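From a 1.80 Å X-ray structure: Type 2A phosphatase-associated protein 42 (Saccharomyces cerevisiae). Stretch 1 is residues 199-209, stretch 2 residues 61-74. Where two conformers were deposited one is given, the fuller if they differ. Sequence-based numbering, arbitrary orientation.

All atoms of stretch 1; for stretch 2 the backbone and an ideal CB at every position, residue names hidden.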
# COMPACT_ATOMS: atom_id res chain seq x y z
N LEU A 199 33.26 -16.63 -21.55
CA LEU A 199 31.91 -16.48 -21.02
C LEU A 199 31.84 -15.51 -19.84
O LEU A 199 30.80 -14.92 -19.59
CB LEU A 199 31.30 -17.82 -20.63
CG LEU A 199 31.25 -18.96 -21.66
CD1 LEU A 199 30.41 -20.11 -21.11
CD2 LEU A 199 30.72 -18.51 -23.04
N LEU A 200 32.95 -15.34 -19.12
CA LEU A 200 32.95 -14.54 -17.89
C LEU A 200 32.38 -13.15 -18.07
O LEU A 200 31.53 -12.66 -17.26
CB LEU A 200 34.37 -14.43 -17.31
CG LEU A 200 34.42 -14.53 -15.79
CD1 LEU A 200 34.12 -15.98 -15.42
CD2 LEU A 200 35.79 -14.10 -15.25
N ARG A 201 32.88 -12.48 -19.09
CA ARG A 201 32.47 -11.14 -19.41
C ARG A 201 30.97 -11.05 -19.69
O ARG A 201 30.36 -10.07 -19.34
CB ARG A 201 33.22 -10.62 -20.63
CG ARG A 201 32.94 -9.19 -20.94
CD ARG A 201 34.02 -8.58 -21.83
NE ARG A 201 33.82 -7.15 -21.88
CZ ARG A 201 34.52 -6.26 -21.18
NH1 ARG A 201 35.54 -6.64 -20.38
NH2 ARG A 201 34.20 -4.97 -21.31
N GLU A 202 30.45 -12.06 -20.40
CA GLU A 202 29.04 -12.15 -20.70
C GLU A 202 28.22 -12.33 -19.41
O GLU A 202 27.24 -11.68 -19.22
CB GLU A 202 28.79 -13.29 -21.68
CG GLU A 202 27.33 -13.58 -21.96
CD GLU A 202 27.14 -14.65 -23.02
OE1 GLU A 202 27.94 -15.61 -23.05
OE2 GLU A 202 26.19 -14.53 -23.83
N LEU A 203 28.66 -13.24 -18.55
CA LEU A 203 28.05 -13.44 -17.26
C LEU A 203 27.95 -12.15 -16.40
O LEU A 203 26.91 -11.87 -15.81
CB LEU A 203 28.76 -14.58 -16.54
CG LEU A 203 28.47 -14.91 -15.09
CD1 LEU A 203 26.98 -15.18 -14.93
CD2 LEU A 203 29.30 -16.12 -14.63
N TYR A 204 29.04 -11.40 -16.33
CA TYR A 204 29.09 -10.20 -15.56
C TYR A 204 28.14 -9.13 -16.05
O TYR A 204 27.49 -8.49 -15.24
CB TYR A 204 30.52 -9.66 -15.47
CG TYR A 204 31.44 -10.57 -14.71
CD1 TYR A 204 30.95 -11.57 -13.87
CD2 TYR A 204 32.82 -10.40 -14.78
CE1 TYR A 204 31.81 -12.41 -13.14
CE2 TYR A 204 33.68 -11.23 -14.07
CZ TYR A 204 33.18 -12.21 -13.24
OH TYR A 204 34.06 -13.01 -12.52
N LEU A 205 28.07 -8.96 -17.34
CA LEU A 205 27.14 -8.07 -18.00
C LEU A 205 25.70 -8.52 -17.80
O LEU A 205 24.90 -7.67 -17.60
CB LEU A 205 27.41 -7.92 -19.47
CG LEU A 205 28.75 -7.20 -19.76
CD1 LEU A 205 29.13 -7.41 -21.17
CD2 LEU A 205 28.63 -5.72 -19.43
N MSE A 206 25.42 -9.81 -17.94
CA MSE A 206 24.07 -10.36 -17.73
C MSE A 206 23.68 -10.19 -16.26
O MSE A 206 22.50 -10.01 -15.92
CB MSE A 206 23.98 -11.84 -18.14
CG MSE A 206 22.54 -12.41 -18.19
SE MSE A 206 21.48 -11.48 -19.54
CE MSE A 206 22.40 -12.07 -21.17
N ARG A 207 24.66 -10.31 -15.39
CA ARG A 207 24.39 -10.15 -14.00
C ARG A 207 23.91 -8.67 -13.75
O ARG A 207 22.87 -8.42 -13.13
CB ARG A 207 25.57 -10.66 -13.19
CG ARG A 207 25.48 -10.47 -11.71
CD ARG A 207 26.59 -11.27 -11.06
NE ARG A 207 26.33 -12.69 -11.22
CZ ARG A 207 27.26 -13.64 -11.27
NH1 ARG A 207 28.56 -13.34 -11.19
NH2 ARG A 207 26.89 -14.90 -11.42
N LEU A 208 24.62 -7.69 -14.32
CA LEU A 208 24.18 -6.30 -14.17
C LEU A 208 22.76 -6.14 -14.73
O LEU A 208 21.94 -5.43 -14.18
CB LEU A 208 25.17 -5.33 -14.85
CG LEU A 208 26.50 -5.33 -14.12
CD1 LEU A 208 27.49 -4.45 -14.94
CD2 LEU A 208 26.47 -4.81 -12.73
N HIS A 209 22.50 -6.79 -15.85
CA HIS A 209 21.21 -6.72 -16.51
C HIS A 209 20.10 -7.15 -15.51
O HIS A 209 19.15 -6.47 -15.40
CB HIS A 209 21.21 -7.58 -17.77
CG HIS A 209 20.12 -7.24 -18.73
ND1 HIS A 209 20.17 -7.59 -20.07
CD2 HIS A 209 18.98 -6.53 -18.56
CE1 HIS A 209 19.07 -7.15 -20.66
NE2 HIS A 209 18.34 -6.50 -19.77
N UNK A 61 32.75 4.21 -22.53
CA UNK A 61 32.02 3.02 -22.98
C UNK A 61 32.36 1.77 -22.17
O UNK A 61 33.45 1.67 -21.63
CB UNK A 61 32.31 2.76 -24.46
N UNK A 62 31.43 0.81 -22.09
CA UNK A 62 31.72 -0.46 -21.45
C UNK A 62 32.92 -1.18 -22.11
O UNK A 62 33.58 -1.94 -21.46
CB UNK A 62 30.48 -1.35 -21.50
N UNK A 63 33.21 -0.91 -23.38
CA UNK A 63 34.43 -1.51 -24.02
C UNK A 63 35.68 -1.19 -23.18
O UNK A 63 36.71 -1.89 -23.28
CB UNK A 63 34.61 -0.98 -25.44
N UNK A 64 35.60 -0.14 -22.37
CA UNK A 64 36.81 0.42 -21.73
C UNK A 64 37.09 -0.23 -20.38
O UNK A 64 38.12 0.04 -19.74
CB UNK A 64 36.66 1.93 -21.55
N UNK A 65 36.20 -1.12 -19.99
CA UNK A 65 36.22 -1.71 -18.69
C UNK A 65 36.69 -3.14 -18.83
O UNK A 65 36.17 -3.95 -19.66
CB UNK A 65 34.85 -1.63 -18.02
N UNK A 66 37.69 -3.47 -18.03
CA UNK A 66 38.27 -4.77 -18.08
C UNK A 66 37.33 -5.71 -17.39
O UNK A 66 36.49 -5.29 -16.59
CB UNK A 66 39.66 -4.79 -17.45
N UNK A 67 37.45 -6.99 -17.68
CA UNK A 67 36.34 -7.89 -17.36
C UNK A 67 36.06 -7.95 -15.87
O UNK A 67 34.94 -7.89 -15.46
CB UNK A 67 36.63 -9.30 -17.88
N UNK A 68 37.10 -8.06 -15.06
CA UNK A 68 36.93 -8.22 -13.67
C UNK A 68 36.43 -6.93 -12.97
O UNK A 68 35.96 -7.02 -11.92
CB UNK A 68 38.26 -8.69 -13.07
N UNK A 69 36.55 -5.77 -13.61
CA UNK A 69 36.11 -4.49 -13.14
C UNK A 69 34.57 -4.28 -13.34
O UNK A 69 33.99 -3.34 -12.83
CB UNK A 69 36.90 -3.40 -13.86
N UNK A 70 33.95 -5.13 -14.12
CA UNK A 70 32.58 -4.93 -14.56
C UNK A 70 31.71 -5.12 -13.28
O UNK A 70 30.75 -4.42 -13.13
CB UNK A 70 32.20 -5.90 -15.68
N UNK A 71 32.08 -6.07 -12.43
CA UNK A 71 31.45 -6.39 -11.15
C UNK A 71 31.12 -5.12 -10.35
O UNK A 71 30.11 -5.03 -9.76
CB UNK A 71 32.36 -7.30 -10.33
N UNK A 72 32.06 -4.19 -10.35
CA UNK A 72 32.04 -3.00 -9.53
C UNK A 72 30.96 -2.01 -9.91
O UNK A 72 30.68 -1.15 -9.15
CB UNK A 72 33.40 -2.31 -9.60
N UNK A 73 30.48 -2.05 -11.12
CA UNK A 73 29.41 -1.16 -11.53
C UNK A 73 28.20 -1.50 -10.59
O UNK A 73 27.27 -0.71 -10.44
CB UNK A 73 29.07 -1.33 -13.01
N UNK A 74 28.21 -2.67 -10.01
CA UNK A 74 27.10 -3.04 -9.01
C UNK A 74 27.25 -2.60 -7.52
O UNK A 74 26.39 -2.93 -6.67
CB UNK A 74 26.96 -4.56 -9.00

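Stretch 1 is a helix, and it offers stretch 2 an outstretched arginine, Arg201, then an apolar strip of Tyr204, Leu205 and Leu208. Position 61 lies beyond reach of it, so the contact leaves the choice open; it is Thr61.

Position 62 points toward the helix, its ideal CB 5.2 Å from both Leu205 CD2 and Arg201 NH2. A medium or large aliphatic would suit, covering the leucine. The residue is Ile62, with CG1 3.9 Å from Leu205 CD2.

Positions 63 and 64 point away, where polar residues are at ease in a 3-10 turn; both are aspartate, Asp63 and Asp64.

The backbone O of position 65 takes two hydrogen bonds from Arg201, 2.8 Å from NH2 and 2.9 Å from NH1. The CB points sideways and the phi/psi of -107/128 is extended, which beta-branched residues tolerate well; the residue is Val65. Position 66 points away and asks little of its side chain: Ser66.

Position 67 is more demanding. Its ideal CB is 3.8 Å from Arg201 NH1, a donor, and 5.0 Å from Tyr204 CD2. A short acceptor such as serine, threonine, aspartate or asparagine would fit, and a methyl beside it could meet the tyrosine. Thr67 supplies both: OG1 accepts a hydrogen bond from Arg201 NH1 at 2.8 Å, while CG2 lies 3.8 Å from Tyr204 CD2.

Positions 68 and 69 point away and admit many residues; they are Ala68 and Ser69.

Position 70 faces the helix squarely, its ideal CB 4.1 Å from Tyr204 CB, with Leu208 and Leu205 methyls somewhat farther off. A branched aliphatic is the natural choice. Ile70 sends CG2 to 3.7 Å from both Tyr204 CB and Leu208 CD1, and lays CD1 over one face of the Arg201 guanidinium, 3.6 Å from CZ.

Position 71 points its CB away, yet a long chain could still pass the Tyr204 ring; Lys71 does, its CD 4.5 Å from Tyr204 CZ, and its NZ gives a 2.6 Å hydrogen bond to Ala68 O. Position 72 points away and stretch 1 sets no limit on its size; it is Phe72.

Position 73 points toward Leu208, its ideal CB 4.0 Å from CD1, which favours an apolar side chain; Leu73 CD1 rests 3.7 Å from Leu208 CD1. At 74 the ideal CB already lies 3.8 Å from Leu208 CD2, so a small apolar residue is sufficient. Ala74 makes that contact with its CB, 3.7 Å from Leu208 CD2.

Stretch 2, residues 61-74: TIDDVSTASIKFLA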
# COMPACT_ATOMS: atom_id res chain seq x y z
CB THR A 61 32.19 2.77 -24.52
OG1 THR A 61 32.62 1.43 -24.76
CG2 THR A 61 33.20 3.72 -25.14
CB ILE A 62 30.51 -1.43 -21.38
CG1 ILE A 62 30.75 -2.58 -20.38
CG2 ILE A 62 30.21 -2.01 -22.74
CD1 ILE A 62 30.99 -2.17 -18.95
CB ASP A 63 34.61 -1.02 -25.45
CG ASP A 63 33.67 -1.71 -26.46
OD1 ASP A 63 33.21 -2.84 -26.21
OD2 ASP A 63 33.38 -1.10 -27.51
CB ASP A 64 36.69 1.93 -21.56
CG ASP A 64 36.75 2.67 -22.87
OD1 ASP A 64 37.72 2.48 -23.64
OD2 ASP A 64 35.83 3.48 -23.11
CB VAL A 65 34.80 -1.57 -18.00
CG1 VAL A 65 34.82 -2.07 -16.59
CG2 VAL A 65 34.30 -0.10 -18.01
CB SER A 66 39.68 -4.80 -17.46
OG SER A 66 40.61 -4.21 -18.37
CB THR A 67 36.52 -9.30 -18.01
OG1 THR A 67 36.36 -9.15 -19.41
CG2 THR A 67 35.47 -10.30 -17.52
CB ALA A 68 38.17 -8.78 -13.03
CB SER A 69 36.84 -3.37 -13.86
OG SER A 69 38.26 -3.35 -13.59
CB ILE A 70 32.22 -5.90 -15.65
CG1 ILE A 70 32.92 -5.51 -16.98
CG2 ILE A 70 30.69 -6.00 -15.84
CD1 ILE A 70 32.56 -6.41 -18.12
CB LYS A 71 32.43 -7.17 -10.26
CG LYS A 71 32.32 -8.67 -10.33
CD LYS A 71 33.56 -9.40 -9.73
CE LYS A 71 34.56 -8.52 -8.94
NZ LYS A 71 35.92 -8.43 -9.69
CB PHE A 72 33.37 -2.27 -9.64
CG PHE A 72 34.57 -3.11 -9.22
CD1 PHE A 72 34.52 -3.93 -8.12
CD2 PHE A 72 35.73 -3.09 -9.98
CE1 PHE A 72 35.60 -4.73 -7.76
CE2 PHE A 72 36.84 -3.85 -9.61
CZ PHE A 72 36.77 -4.67 -8.51
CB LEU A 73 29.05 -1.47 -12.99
CG LEU A 73 30.00 -0.95 -14.09
CD1 LEU A 73 29.57 -1.39 -15.49
CD2 LEU A 73 30.14 0.58 -14.06
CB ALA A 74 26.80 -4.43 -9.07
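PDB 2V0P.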